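Local coordinates for protein 4-amino-4-deoxy-L-arabinose transferase or related glycosyltransferases of PMT family (Cupriavidus metallidurans, PDB 5EZM) that probably transfers 4-amino-4-deoxy-L-arabinose from a polyprenyl-phosphate carrier to lipid A, acting as a zinc-binding membrane glycosyltransferase of the GT-C fold, at residues P89-W94 with I203-L208; A135-F140 with A363-S368; C385-S390 with A416-L421. All coordinates share one frame; numbering follows the deposited sequence.

Three separate contacts sample the helical membrane part of one chain. Contacts 1 and 2 interlace in sequence, because 135-140 lies between the two segments of contact 1, and 203-208 between those of contact 2; contact 3 follows in series. Their centres are about 34 Å (1 to 2), 38 Å (1 to 3) and 27 Å (2 to 3) apart, and none touches another. Contact 1 is buried beside the phosphocholine and zinc region, whereas contacts 2 and 3 lie away from the annotated sites. Helices 352-365 and 369-389, which carry one segment each of contacts 2 and 3, are consecutive. Together the contacts report on the zinc- and phosphocholine-binding region and the surrounding transmembrane bundle.

Contact 1 (P89-W94 with I203-L208). With PC (phosphocholine), chain B; MPG ([(Z)-octadec-9-enyl] (2R)-2,3-bis(oxidanyl)propanoate), chain C.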
ATOM      1  N   PRO A  89      10.865   3.923  -8.135  1.00 68.68           N
ATOM      2  CA  PRO A  89      12.191   3.673  -7.536  1.00 67.98           C
ATOM      3  C   PRO A  89      12.199   2.358  -6.773  1.00 66.20           C
ATOM      4  O   PRO A  89      11.130   1.780  -6.523  1.00 65.36           O
ATOM      5  CB  PRO A  89      12.382   4.877  -6.594  1.00 67.20           C
ATOM      6  CG  PRO A  89      11.342   5.870  -6.995  1.00 68.06           C
ATOM      7  CD  PRO A  89      10.192   5.068  -7.504  1.00 68.64           C
ATOM      8  N   PRO A  90      13.369   1.856  -6.370  1.00 64.21           N
ATOM      9  CA  PRO A  90      13.492   0.432  -6.008  1.00 62.72           C
ATOM     10  C   PRO A  90      13.459   0.057  -4.529  1.00 61.32           C
ATOM     11  O   PRO A  90      13.572  -1.139  -4.242  1.00 62.24           O
ATOM     12  CB  PRO A  90      14.867   0.094  -6.586  1.00 63.18           C
ATOM     13  CG  PRO A  90      15.656   1.325  -6.313  1.00 64.59           C
ATOM     14  CD  PRO A  90      14.698   2.489  -6.478  1.00 64.25           C
ATOM     15  N   PHE A  91      13.319   0.995  -3.587  1.00 58.92           N
ATOM     16  CA  PHE A  91      13.501   0.638  -2.179  1.00 56.08           C
ATOM     17  C   PHE A  91      12.500  -0.422  -1.731  1.00 54.64           C
ATOM     18  O   PHE A  91      12.864  -1.391  -1.049  1.00 55.27           O
ATOM     19  CB  PHE A  91      13.400   1.875  -1.289  1.00 55.91           C
ATOM     20  CG  PHE A  91      13.452   1.559   0.182  1.00 55.02           C
ATOM     21  CD1 PHE A  91      14.629   1.121   0.768  1.00 55.62           C
ATOM     22  CD2 PHE A  91      12.324   1.688   0.976  1.00 52.08           C
ATOM     23  CE1 PHE A  91      14.683   0.822   2.120  1.00 53.38           C
ATOM     24  CE2 PHE A  91      12.374   1.390   2.327  1.00 51.74           C
ATOM     25  CZ  PHE A  91      13.556   0.959   2.899  1.00 51.39           C
ATOM     26  N   HIS A  92      11.227  -0.254  -2.097  1.00 54.00           N
ATOM     27  CA  HIS A  92      10.228  -1.272  -1.785  1.00 53.73           C
ATOM     28  C   HIS A  92      10.666  -2.638  -2.297  1.00 53.88           C
ATOM     29  O   HIS A  92      10.543  -3.650  -1.592  1.00 51.28           O
ATOM     30  CB  HIS A  92       8.878  -0.873  -2.387  1.00 53.16           C
ATOM     31  CG  HIS A  92       7.784  -1.867  -2.144  1.00 55.31           C
ATOM     32  ND1 HIS A  92       6.817  -1.687  -1.178  1.00 56.46           N
ATOM     33  CD2 HIS A  92       7.496  -3.044  -2.750  1.00 55.55           C
ATOM     34  CE1 HIS A  92       5.984  -2.713  -1.195  1.00 55.81           C
ATOM     35  NE2 HIS A  92       6.374  -3.551  -2.139  1.00 55.13           N
ATOM     36  N   MET A  93      11.211  -2.679  -3.515  1.00 56.15           N
ATOM     37  CA  MET A  93      11.672  -3.946  -4.070  1.00 59.05           C
ATOM     38  C   MET A  93      12.885  -4.473  -3.316  1.00 57.51           C
ATOM     39  O   MET A  93      12.993  -5.679  -3.085  1.00 54.03           O
ATOM     40  CB  MET A  93      11.979  -3.789  -5.559  1.00 63.00           C
ATOM     41  CG  MET A  93      10.732  -3.809  -6.432  1.00 65.72           C
ATOM     42  SD  MET A  93       9.705  -2.332  -6.265  1.00 68.19           S
ATOM     43  CE  MET A  93      10.538  -1.214  -7.390  1.00 67.76           C
ATOM     44  N   TRP A  94      13.806  -3.587  -2.924  1.00 58.16           N
ATOM     45  CA  TRP A  94      14.942  -4.012  -2.112  1.00 55.90           C
ATOM     46  C   TRP A  94      14.473  -4.713  -0.844  1.00 55.80           C
ATOM     47  O   TRP A  94      14.942  -5.813  -0.512  1.00 56.41           O
ATOM     48  CB  TRP A  94      15.816  -2.808  -1.764  1.00 55.49           C
ATOM     49  CG  TRP A  94      16.558  -2.240  -2.923  1.00 59.53           C
ATOM     50  CD1 TRP A  94      16.721  -2.810  -4.154  1.00 61.08           C
ATOM     51  CD2 TRP A  94      17.244  -0.984  -2.966  1.00 62.14           C
ATOM     52  NE1 TRP A  94      17.471  -1.984  -4.962  1.00 62.10           N
ATOM     53  CE2 TRP A  94      17.803  -0.857  -4.257  1.00 62.31           C
ATOM     54  CE3 TRP A  94      17.441   0.046  -2.039  1.00 62.31           C
ATOM     55  CZ2 TRP A  94      18.544   0.258  -4.642  1.00 62.48           C
ATOM     56  CZ3 TRP A  94      18.180   1.156  -2.426  1.00 63.05           C
ATOM     57  CH2 TRP A  94      18.721   1.252  -3.716  1.00 63.62           C
ATOM     58  N   ILE A 203      12.551   9.195  -1.217  1.00 73.20           N
ATOM     59  CA  ILE A 203      12.855   9.454  -2.621  1.00 71.48           C
ATOM     60  C   ILE A 203      13.197   8.154  -3.333  1.00 69.80           C
ATOM     61  O   ILE A 203      12.757   7.911  -4.464  1.00 68.47           O
ATOM     62  CB  ILE A 203      13.989  10.490  -2.746  1.00 70.67           C
ATOM     63  CG1 ILE A 203      13.550  11.834  -2.157  1.00 69.48           C
ATOM     64  CG2 ILE A 203      14.408  10.646  -4.201  1.00 70.23           C
ATOM     65  CD1 ILE A 203      14.607  12.922  -2.239  1.00 70.38           C
ATOM     66  N   LEU A 204      13.970   7.284  -2.673  1.00 69.57           N
ATOM     67  CA  LEU A 204      14.247   5.962  -3.223  1.00 67.80           C
ATOM     68  C   LEU A 204      13.036   5.043  -3.196  1.00 65.85           C
ATOM     69  O   LEU A 204      13.131   3.912  -3.681  1.00 66.13           O
ATOM     70  CB  LEU A 204      15.402   5.305  -2.466  1.00 68.74           C
ATOM     71  CG  LEU A 204      16.786   5.900  -2.720  1.00 72.44           C
ATOM     72  CD1 LEU A 204      17.833   5.215  -1.853  1.00 74.02           C
ATOM     73  CD2 LEU A 204      17.145   5.785  -4.190  1.00 72.20           C
ATOM     74  N   THR A 205      11.912   5.488  -2.641  1.00 65.32           N
ATOM     75  CA  THR A 205      10.688   4.697  -2.619  1.00 64.42           C
ATOM     76  C   THR A 205       9.704   5.112  -3.706  1.00 65.06           C
ATOM     77  O   THR A 205       9.154   4.254  -4.402  1.00 62.49           O
ATOM     78  CB  THR A 205      10.021   4.801  -1.243  1.00 64.38           C
ATOM     79  OG1 THR A 205      10.851   4.166  -0.262  1.00 64.10           O
ATOM     80  CG2 THR A 205       8.651   4.134  -1.258  1.00 61.82           C
ATOM     81  N   LYS A 206       9.473   6.423  -3.881  1.00 68.00           N
ATOM     82  CA  LYS A 206       8.505   6.859  -4.882  1.00 68.37           C
ATOM     83  C   LYS A 206       8.870   8.205  -5.504  1.00 70.95           C
ATOM     84  O   LYS A 206       7.981   8.933  -5.960  1.00 75.82           O
ATOM     85  CB  LYS A 206       7.102   6.928  -4.277  1.00 69.68           C
ATOM     86  CG  LYS A 206       5.990   6.618  -5.262  1.00 73.53           C
ATOM     87  CD  LYS A 206       4.631   6.716  -4.597  1.00 77.54           C
ATOM     88  CE  LYS A 206       3.509   6.575  -5.606  1.00 80.73           C
ATOM     89  NZ  LYS A 206       2.200   6.885  -4.974  1.00 83.01           N
ATOM     90  N   GLY A 207      10.150   8.554  -5.534  1.00 68.05           N
ATOM     91  CA  GLY A 207      10.581   9.736  -6.255  1.00 68.18           C
ATOM     92  C   GLY A 207      10.528  11.009  -5.431  1.00 69.94           C
ATOM     93  O   GLY A 207      10.489  10.999  -4.197  1.00 69.64           O
ATOM     94  N   LEU A 208      10.508  12.138  -6.153  1.00 72.08           N
ATOM     95  CA  LEU A 208      10.690  13.454  -5.542  1.00 72.85           C
ATOM     96  C   LEU A 208       9.615  13.796  -4.521  1.00 73.46           C
ATOM     97  O   LEU A 208       9.810  14.723  -3.727  1.00 71.90           O
ATOM     98  CB  LEU A 208      10.723  14.535  -6.622  1.00 71.14           C
ATOM     99  CG  LEU A 208      11.872  14.471  -7.629  1.00 70.63           C
ATOM    100  CD1 LEU A 208      11.748  15.593  -8.651  1.00 73.70           C
ATOM    101  CD2 LEU A 208      13.216  14.532  -6.917  1.00 69.77           C
TER
HETATM  102  P1   PC B 655       8.729  12.273 -10.283  1.00107.31           P
HETATM  103  O1   PC B 655       9.268  11.624  -9.027  1.00104.14           O
HETATM  104  O3   PC B 655       9.704  13.334 -10.735  1.00108.83           O
HETATM  105  O4   PC B 655       7.395  12.923  -9.991  1.00107.09           O
HETATM  106  O2   PC B 655       8.543  11.143 -11.478  1.00108.32           O
HETATM  107  C1   PC B 655       7.256  10.705 -11.826  1.00107.24           C
HETATM  108  C2   PC B 655       7.242  10.119 -13.250  1.00104.86           C
HETATM  109  N1   PC B 655       6.999   8.682 -13.235  1.00102.41           N
HETATM  110  C3   PC B 655       7.097   8.159 -14.584  1.00101.16           C
HETATM  111  C4   PC B 655       7.985   8.015 -12.407  1.00101.25           C
HETATM  112  C5   PC B 655       5.666   8.415 -12.725  1.00103.09           C
HETATM  113  C2  MPG C 645       7.368  16.499  -7.792  1.00 85.22           C
HETATM  114  C3  MPG C 645       5.901  16.202  -7.504  1.00 85.23           C
HETATM  115  C4  MPG C 645       5.483  14.830  -8.015  1.00 84.05           C
HETATM  116  C5  MPG C 645       4.091  14.404  -7.519  1.00 82.09           C
HETATM  117  C6  MPG C 645       3.789  12.934  -7.850  1.00 80.77           C
HETATM  118  C7  MPG C 645       2.893  12.266  -6.791  1.00 80.43           C
HETATM  119  C8  MPG C 645       3.070  10.728  -6.762  1.00 80.43           C
HETATM  120  C9  MPG C 645       2.846  10.124  -5.352  1.00 79.46           C
HETATM  121  C1  MPG C 645       7.736  17.962  -7.529  1.00 85.24           C
HETATM  122  O   HOH W   1       9.902   1.681  -4.003  1.00 52.13           O
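Two helices meet end to end here: the first turn of helix 91-103 is set against the carbonyls that finish helix 185-206. Pro89 is the wedge. Its ring packs on the C-terminal turn of helix 185-206, with CB 3.2 Å from Leu204 O, while CG faces Ile203 O and Gly207 N, and CD lies by Thr205 O. Phe91 then supplies the direct bond, its N donating to Leu204 O at 2.9 Å with an N-H...O angle of 155°, the donor lying in the carbonyl plane. A water completes the joint, donating to Pro89 O and to Thr205 O (2.7 Å) and accepting from His92 N. Phe91 N thus serves Leu204 O directly, and His92 N is linked to Thr205 O through the water. An alanine in place of Pro89 would probably loosen this joint, since the ring carbons CG and CD that fill the space against Ile203 O, Thr205 O and Gly207 N would be gone.

Around the joint, Phe91 turns CG anti to its backbone N (chi1 175°), which brings CD2 obliquely to Thr205 OG1; that hydroxyl is bonded to Val201 O. Trp94 CZ3 meets Leu204 CD1 at 4.1 Å, and its NE1 bonds to Trp75 O. Past the helix, Gly207 has positive phi (88°), and a CB there would collide with phosphocholine O1 and crowd the preceding carbonyl. The turn lets Leu208 N donate to phosphocholine O1 at 3.2 Å. Lys206, extended beyond CG, carries NZ to a salt bridge with Asp161, and C9 of a bound MPG lies beside that NZ. Glu87, two residues before Pro89, binds zinc with His268 and His270, and Glu87 and His268 also line the phosphocholine pocket, so the helix-to-helix joint borders the zinc-bearing region of a GT-C fold glycosyltransferase.

Contact 2 (A135-F140 with A363-S368). With MPG ([(Z)-octadec-9-enyl] (2R)-2,3-bis(oxidanyl)propanoate), chain J.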
ATOM      1  N   ALA A 135       2.675   9.984  27.686  1.00 78.32           N
ATOM      2  CA  ALA A 135       2.459   8.557  27.471  1.00 78.14           C
ATOM      3  C   ALA A 135       1.013   8.258  27.081  1.00 76.49           C
ATOM      4  O   ALA A 135       0.763   7.496  26.140  1.00 74.64           O
ATOM      5  CB  ALA A 135       2.855   7.778  28.726  1.00 79.72           C
ATOM      6  N   ARG A 136       0.048   8.842  27.795  1.00 77.62           N
ATOM      7  CA  ARG A 136      -1.357   8.538  27.529  1.00 78.21           C
ATOM      8  C   ARG A 136      -1.739   8.924  26.103  1.00 78.83           C
ATOM      9  O   ARG A 136      -2.337   8.127  25.365  1.00 76.60           O
ATOM     10  CB  ARG A 136      -2.245   9.251  28.551  1.00 77.00           C
ATOM     11  CG  ARG A 136      -3.663   8.702  28.656  1.00 74.09           C
ATOM     12  CD  ARG A 136      -4.456   9.416  29.746  1.00 75.42           C
ATOM     13  NE  ARG A 136      -5.795   9.789  29.290  1.00 76.90           N
ATOM     14  CZ  ARG A 136      -6.909   9.128  29.595  1.00 76.63           C
ATOM     15  NH1 ARG A 136      -6.859   8.052  30.374  1.00 77.67           N
ATOM     16  NH2 ARG A 136      -8.078   9.546  29.124  1.00 74.14           N
ATOM     17  N   ALA A 137      -1.382  10.144  25.691  1.00 80.74           N
ATOM     18  CA  ALA A 137      -1.657  10.580  24.326  1.00 78.02           C
ATOM     19  C   ALA A 137      -0.979   9.669  23.311  1.00 77.19           C
ATOM     20  O   ALA A 137      -1.547   9.380  22.251  1.00 75.29           O
ATOM     21  CB  ALA A 137      -1.207  12.027  24.136  1.00 78.14           C
ATOM     22  N   ALA A 138       0.237   9.207  23.617  1.00 77.73           N
ATOM     23  CA  ALA A 138       0.927   8.291  22.712  1.00 74.02           C
ATOM     24  C   ALA A 138       0.159   6.987  22.564  1.00 70.57           C
ATOM     25  O   ALA A 138       0.024   6.457  21.454  1.00 70.42           O
ATOM     26  CB  ALA A 138       2.344   8.023  23.213  1.00 74.30           C
ATOM     27  N   ALA A 139      -0.349   6.451  23.678  1.00 68.86           N
ATOM     28  CA  ALA A 139      -1.190   5.261  23.609  1.00 67.15           C
ATOM     29  C   ALA A 139      -2.399   5.511  22.717  1.00 68.06           C
ATOM     30  O   ALA A 139      -2.731   4.689  21.852  1.00 69.31           O
ATOM     31  CB  ALA A 139      -1.628   4.838  25.010  1.00 64.76           C
ATOM     32  N   PHE A 140      -3.052   6.662  22.890  1.00 66.53           N
ATOM     33  CA  PHE A 140      -4.176   6.984  22.020  1.00 65.68           C
ATOM     34  C   PHE A 140      -3.752   7.082  20.556  1.00 66.47           C
ATOM     35  O   PHE A 140      -4.547   6.773  19.661  1.00 66.20           O
ATOM     36  CB  PHE A 140      -4.844   8.279  22.483  1.00 61.82           C
ATOM     37  CG  PHE A 140      -5.674   8.114  23.717  1.00 60.42           C
ATOM     38  CD1 PHE A 140      -6.729   7.217  23.736  1.00 60.85           C
ATOM     39  CD2 PHE A 140      -5.405   8.848  24.856  1.00 62.34           C
ATOM     40  CE1 PHE A 140      -7.500   7.055  24.871  1.00 62.42           C
ATOM     41  CE2 PHE A 140      -6.172   8.692  25.996  1.00 63.17           C
ATOM     42  CZ  PHE A 140      -7.221   7.795  26.003  1.00 63.54           C
ATOM     43  N   ALA A 363      -6.506  14.465  20.845  1.00 67.87           N
ATOM     44  CA  ALA A 363      -7.934  14.718  20.991  1.00 69.07           C
ATOM     45  C   ALA A 363      -8.550  13.734  21.974  1.00 72.62           C
ATOM     46  O   ALA A 363      -9.163  14.133  22.974  1.00 75.33           O
ATOM     47  CB  ALA A 363      -8.628  14.645  19.632  1.00 67.22           C
ATOM     48  N   LEU A 364      -8.356  12.435  21.726  1.00 72.17           N
ATOM     49  CA  LEU A 364      -8.805  11.420  22.671  1.00 72.27           C
ATOM     50  C   LEU A 364      -8.240  11.670  24.061  1.00 76.17           C
ATOM     51  O   LEU A 364      -8.888  11.348  25.063  1.00 77.58           O
ATOM     52  CB  LEU A 364      -8.406  10.028  22.173  1.00 67.20           C
ATOM     53  CG  LEU A 364      -8.918   9.630  20.784  1.00 64.95           C
ATOM     54  CD1 LEU A 364      -8.272   8.338  20.297  1.00 61.66           C
ATOM     55  CD2 LEU A 364     -10.433   9.499  20.787  1.00 64.45           C
ATOM     56  N   ASP A 365      -7.049  12.272  24.145  1.00 77.20           N
ATOM     57  CA  ASP A 365      -6.437  12.495  25.448  1.00 79.11           C
ATOM     58  C   ASP A 365      -7.208  13.506  26.284  1.00 79.61           C
ATOM     59  O   ASP A 365      -7.103  13.478  27.514  1.00 80.00           O
ATOM     60  CB  ASP A 365      -4.991  12.957  25.278  1.00 80.57           C
ATOM     61  CG  ASP A 365      -4.233  12.974  26.585  1.00 81.25           C
ATOM     62  OD1 ASP A 365      -4.569  12.161  27.472  1.00 80.47           O
ATOM     63  OD2 ASP A 365      -3.305  13.801  26.724  1.00 82.24           O
ATOM     64  N   ARG A 366      -7.988  14.383  25.655  1.00 79.80           N
ATOM     65  CA  ARG A 366      -8.741  15.400  26.375  1.00 80.13           C
ATOM     66  C   ARG A 366     -10.193  15.009  26.612  1.00 78.52           C
ATOM     67  O   ARG A 366     -10.939  15.786  27.216  1.00 79.68           O
ATOM     68  CB  ARG A 366      -8.677  16.729  25.617  1.00 82.55           C
ATOM     69  CG  ARG A 366      -7.264  17.242  25.402  1.00 86.49           C
ATOM     70  CD  ARG A 366      -7.250  18.467  24.502  1.00 92.18           C
ATOM     71  NE  ARG A 366      -5.897  18.982  24.299  1.00 97.43           N
ATOM     72  CZ  ARG A 366      -5.587  19.957  23.449  1.00100.83           C
ATOM     73  NH1 ARG A 366      -6.536  20.526  22.714  1.00101.18           N
ATOM     74  NH2 ARG A 366      -4.329  20.361  23.331  1.00102.09           N
ATOM     75  N   LEU A 367     -10.609  13.827  26.168  1.00 77.11           N
ATOM     76  CA  LEU A 367     -12.004  13.424  26.267  1.00 77.11           C
ATOM     77  C   LEU A 367     -12.348  12.933  27.667  1.00 79.14           C
ATOM     78  O   LEU A 367     -11.592  12.175  28.282  1.00 80.68           O
ATOM     79  CB  LEU A 367     -12.316  12.325  25.252  1.00 74.40           C
ATOM     80  CG  LEU A 367     -12.182  12.705  23.779  1.00 73.53           C
ATOM     81  CD1 LEU A 367     -12.581  11.535  22.894  1.00 71.44           C
ATOM     82  CD2 LEU A 367     -13.020  13.935  23.468  1.00 72.49           C
ATOM     83  N   SER A 368     -13.499  13.371  28.164  1.00 79.87           N
ATOM     84  CA  SER A 368     -14.091  12.814  29.370  1.00 80.71           C
ATOM     85  C   SER A 368     -14.770  11.491  29.038  1.00 82.25           C
ATOM     86  O   SER A 368     -14.920  11.132  27.867  1.00 83.55           O
ATOM     87  CB  SER A 368     -15.083  13.810  29.961  1.00 80.83           C
ATOM     88  OG  SER A 368     -16.121  14.083  29.038  1.00 80.49           O
TER
HETATM   89  C2  MPG J 609       7.609   3.203  20.506  1.00 80.89           C
HETATM   90  C3  MPG J 609       7.267   4.271  21.538  1.00 81.01           C
HETATM   91  C4  MPG J 609       6.207   3.800  22.520  1.00 81.98           C
HETATM   92  C5  MPG J 609       5.776   4.907  23.495  1.00 83.59           C
HETATM   93  C6  MPG J 609       4.695   4.425  24.476  1.00 84.89           C
HETATM   94  C7  MPG J 609       4.135   5.560  25.356  1.00 85.27           C
HETATM   95  C8  MPG J 609       3.025   5.063  26.312  1.00 85.06           C
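The Phe140 ring has Leu364 CB over one face and Arg136 NE in plane at its edge, while the Arg136 guanidinium has Phe140 CE2 over one of its own faces and Asp365 OD1 at its edge. These groups form a CH-pi contact and a salt bridge side by side, joining the start of helix 135-147 to the end of helix 352-365 in the transmembrane helix bundle. Leu364 CB stands 3.9 Å from the centroid of the Phe140 ring, 25° off its normal, which places it over the face; CD1 of the same leucine also lies near the Phe140 CB and CD1. Leu436 and Val439 of helix 435-456 also touch Phe140.

Arg136 NE donates to Asp365 OD1 at 3.2 Å. The acceptor lies close to the guanidinium plane, but the N-H...O angle of 142° makes the bond bent, and OD1 is met nearly along its C-O axis. Only NE and OD1 pair, and with the carboxylate and guanidinium planes 41° apart the bridge is not a flat two-oxygen pairing. Arg136 reaches there with CG anti to its backbone N, then bends at chi3. Asp365, likewise with CG anti to its N, aims its second oxygen elsewhere: OD2 lies 3.8 Å from Ala137 CB.

Contact 3 (C385-S390 with A416-L421); sequences CGLLAS and AFVVML
Leu387, Phe417 and Gly386 bear most of the buried surface between the helices at 385-389 and 416-421. Phe417 lays one ring face on the glycine: Gly386 CA sits 3.5 Å from the ring centroid and only 9° off the normal, a CH-pi contact almost centred over the ring. The bare backbone makes this possible, because a CB on Gly386 would point at the ring and lie 2.3 Å from Phe417 CE1, a clash. With CG of Phe417 anti to the carbonyl carbon (chi1 -76°), the ring lies flat against Gly386.

Leu387, the next residue, extends the contact to Val418 and Leu421. Its CB meets Phe417 CB, and, with CG anti to the backbone N, its two methyls split between neighbours: CD1 touches Val418 CG2 at 3.7 Å, while CD2 reaches Leu421 CD1 at 4.0 Å. The leucine pair crosses at about a right angle. Within the first segment, Ser390 OG donates to Leu387 O at 2.6 Å, from above the carbonyl plane.

The local helix axes approach to 8.8 Å and run 158° apart. With helices 369-389 and 403-430 consecutive in the chain, a loop of about a dozen residues between them, this is the packing of an antiparallel transmembrane helical hairpin, with glycine-aromatic contact at its interface.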
ATOM      1  N   CYS A 385     -25.540   0.381  10.717  1.00 77.04           N
ATOM      2  CA  CYS A 385     -25.951   0.664   9.347  1.00 78.55           C
ATOM      3  C   CYS A 385     -25.119  -0.129   8.349  1.00 76.79           C
ATOM      4  O   CYS A 385     -25.638  -0.585   7.325  1.00 75.81           O
ATOM      5  CB  CYS A 385     -25.847   2.162   9.065  1.00 80.68           C
ATOM      6  SG  CYS A 385     -27.126   3.151   9.865  1.00 83.70           S
ATOM      7  N   GLY A 386     -23.824  -0.299   8.625  1.00 76.08           N
ATOM      8  CA  GLY A 386     -23.016  -1.174   7.794  1.00 74.45           C
ATOM      9  C   GLY A 386     -23.517  -2.605   7.817  1.00 75.41           C
ATOM     10  O   GLY A 386     -23.518  -3.289   6.790  1.00 76.66           O
ATOM     11  N   LEU A 387     -23.961  -3.071   8.987  1.00 74.75           N
ATOM     12  CA  LEU A 387     -24.517  -4.417   9.088  1.00 75.32           C
ATOM     13  C   LEU A 387     -25.800  -4.549   8.274  1.00 79.80           C
ATOM     14  O   LEU A 387     -25.994  -5.545   7.567  1.00 79.33           O
ATOM     15  CB  LEU A 387     -24.773  -4.764  10.555  1.00 75.18           C
ATOM     16  CG  LEU A 387     -25.432  -6.111  10.851  1.00 74.53           C
ATOM     17  CD1 LEU A 387     -24.581  -7.248  10.313  1.00 75.43           C
ATOM     18  CD2 LEU A 387     -25.665  -6.272  12.343  1.00 72.29           C
ATOM     19  N   LEU A 388     -26.690  -3.557   8.363  1.00 84.54           N
ATOM     20  CA  LEU A 388     -27.924  -3.607   7.584  1.00 85.09           C
ATOM     21  C   LEU A 388     -27.657  -3.501   6.089  1.00 84.42           C
ATOM     22  O   LEU A 388     -28.378  -4.107   5.288  1.00 84.23           O
ATOM     23  CB  LEU A 388     -28.876  -2.494   8.023  1.00 85.24           C
ATOM     24  CG  LEU A 388     -29.658  -2.713   9.318  1.00 85.46           C
ATOM     25  CD1 LEU A 388     -30.556  -1.522   9.606  1.00 85.01           C
ATOM     26  CD2 LEU A 388     -30.474  -3.990   9.234  1.00 86.96           C
ATOM     27  N   ALA A 389     -26.636  -2.746   5.693  1.00 85.45           N
ATOM     28  CA  ALA A 389     -26.336  -2.509   4.289  1.00 88.11           C
ATOM     29  C   ALA A 389     -25.385  -3.539   3.697  1.00 92.33           C
ATOM     30  O   ALA A 389     -25.119  -3.492   2.492  1.00 93.02           O
ATOM     31  CB  ALA A 389     -25.748  -1.105   4.106  1.00 86.55           C
ATOM     32  N   SER A 390     -24.866  -4.464   4.507  1.00 93.25           N
ATOM     33  CA  SER A 390     -23.931  -5.457   3.986  1.00 89.78           C
ATOM     34  C   SER A 390     -24.505  -6.327   2.870  1.00 90.08           C
ATOM     35  O   SER A 390     -23.747  -6.653   1.940  1.00 88.54           O
ATOM     36  CB  SER A 390     -23.396  -6.324   5.135  1.00 87.68           C
ATOM     37  OG  SER A 390     -24.439  -6.812   5.956  1.00 88.80           O
ATOM     38  N   ALA A 416     -17.803  -8.641   9.709  1.00 57.65           N
ATOM     39  CA  ALA A 416     -16.915  -7.542  10.083  1.00 56.86           C
ATOM     40  C   ALA A 416     -17.658  -6.486  10.896  1.00 60.32           C
ATOM     41  O   ALA A 416     -17.201  -6.071  11.970  1.00 61.65           O
ATOM     42  CB  ALA A 416     -16.288  -6.926   8.831  1.00 52.27           C
ATOM     43  N   PHE A 417     -18.818  -6.042  10.407  1.00 60.62           N
ATOM     44  CA  PHE A 417     -19.567  -5.060  11.185  1.00 63.87           C
ATOM     45  C   PHE A 417     -20.067  -5.650  12.498  1.00 66.17           C
ATOM     46  O   PHE A 417     -20.235  -4.917  13.481  1.00 67.04           O
ATOM     47  CB  PHE A 417     -20.723  -4.494  10.361  1.00 65.72           C
ATOM     48  CG  PHE A 417     -20.288  -3.493   9.328  1.00 65.03           C
ATOM     49  CD1 PHE A 417     -19.777  -2.264   9.713  1.00 63.94           C
ATOM     50  CD2 PHE A 417     -20.381  -3.783   7.977  1.00 65.73           C
ATOM     51  CE1 PHE A 417     -19.369  -1.341   8.769  1.00 64.84           C
ATOM     52  CE2 PHE A 417     -19.974  -2.863   7.026  1.00 66.29           C
ATOM     53  CZ  PHE A 417     -19.468  -1.640   7.422  1.00 66.06           C
ATOM     54  N   VAL A 418     -20.284  -6.967  12.549  1.00 66.40           N
ATOM     55  CA  VAL A 418     -20.726  -7.584  13.796  1.00 67.93           C
ATOM     56  C   VAL A 418     -19.615  -7.530  14.841  1.00 70.05           C
ATOM     57  O   VAL A 418     -19.855  -7.175  16.000  1.00 73.91           O
ATOM     58  CB  VAL A 418     -21.215  -9.023  13.553  1.00 64.48           C
ATOM     59  CG1 VAL A 418     -21.297  -9.788  14.866  1.00 62.55           C
ATOM     60  CG2 VAL A 418     -22.582  -9.003  12.892  1.00 63.61           C
ATOM     61  N   VAL A 419     -18.382  -7.867  14.452  1.00 67.29           N
ATOM     62  CA  VAL A 419     -17.295  -7.804  15.426  1.00 67.51           C
ATOM     63  C   VAL A 419     -17.010  -6.354  15.807  1.00 66.78           C
ATOM     64  O   VAL A 419     -16.646  -6.071  16.958  1.00 68.28           O
ATOM     65  CB  VAL A 419     -16.034  -8.536  14.910  1.00 66.14           C
ATOM     66  CG1 VAL A 419     -15.623  -8.041  13.556  1.00 66.40           C
ATOM     67  CG2 VAL A 419     -14.875  -8.387  15.887  1.00 64.78           C
ATOM     68  N   MET A 420     -17.200  -5.412  14.877  1.00 64.58           N
ATOM     69  CA  MET A 420     -17.143  -4.002  15.256  1.00 67.75           C
ATOM     70  C   MET A 420     -18.157  -3.692  16.353  1.00 69.80           C
ATOM     71  O   MET A 420     -17.826  -3.051  17.359  1.00 71.04           O
ATOM     72  CB  MET A 420     -17.392  -3.109  14.042  1.00 71.61           C
ATOM     73  CG  MET A 420     -16.282  -3.116  13.014  1.00 74.53           C
ATOM     74  SD  MET A 420     -16.648  -2.009  11.639  1.00 76.68           S
ATOM     75  CE  MET A 420     -15.439  -2.564  10.438  1.00 76.66           C
ATOM     76  N   LEU A 421     -19.399  -4.149  16.177  1.00 70.37           N
ATOM     77  CA  LEU A 421     -20.429  -3.893  17.180  1.00 71.63           C
ATOM     78  C   LEU A 421     -20.078  -4.537  18.515  1.00 73.44           C
ATOM     79  O   LEU A 421     -20.300  -3.943  19.576  1.00 75.05           O
ATOM     80  CB  LEU A 421     -21.783  -4.397  16.684  1.00 71.45           C
ATOM     81  CG  LEU A 421     -22.442  -3.557  15.593  1.00 71.87           C
ATOM     82  CD1 LEU A 421     -23.738  -4.204  15.129  1.00 72.67           C
ATOM     83  CD2 LEU A 421     -22.693  -2.149  16.102  1.00 73.52           C
TER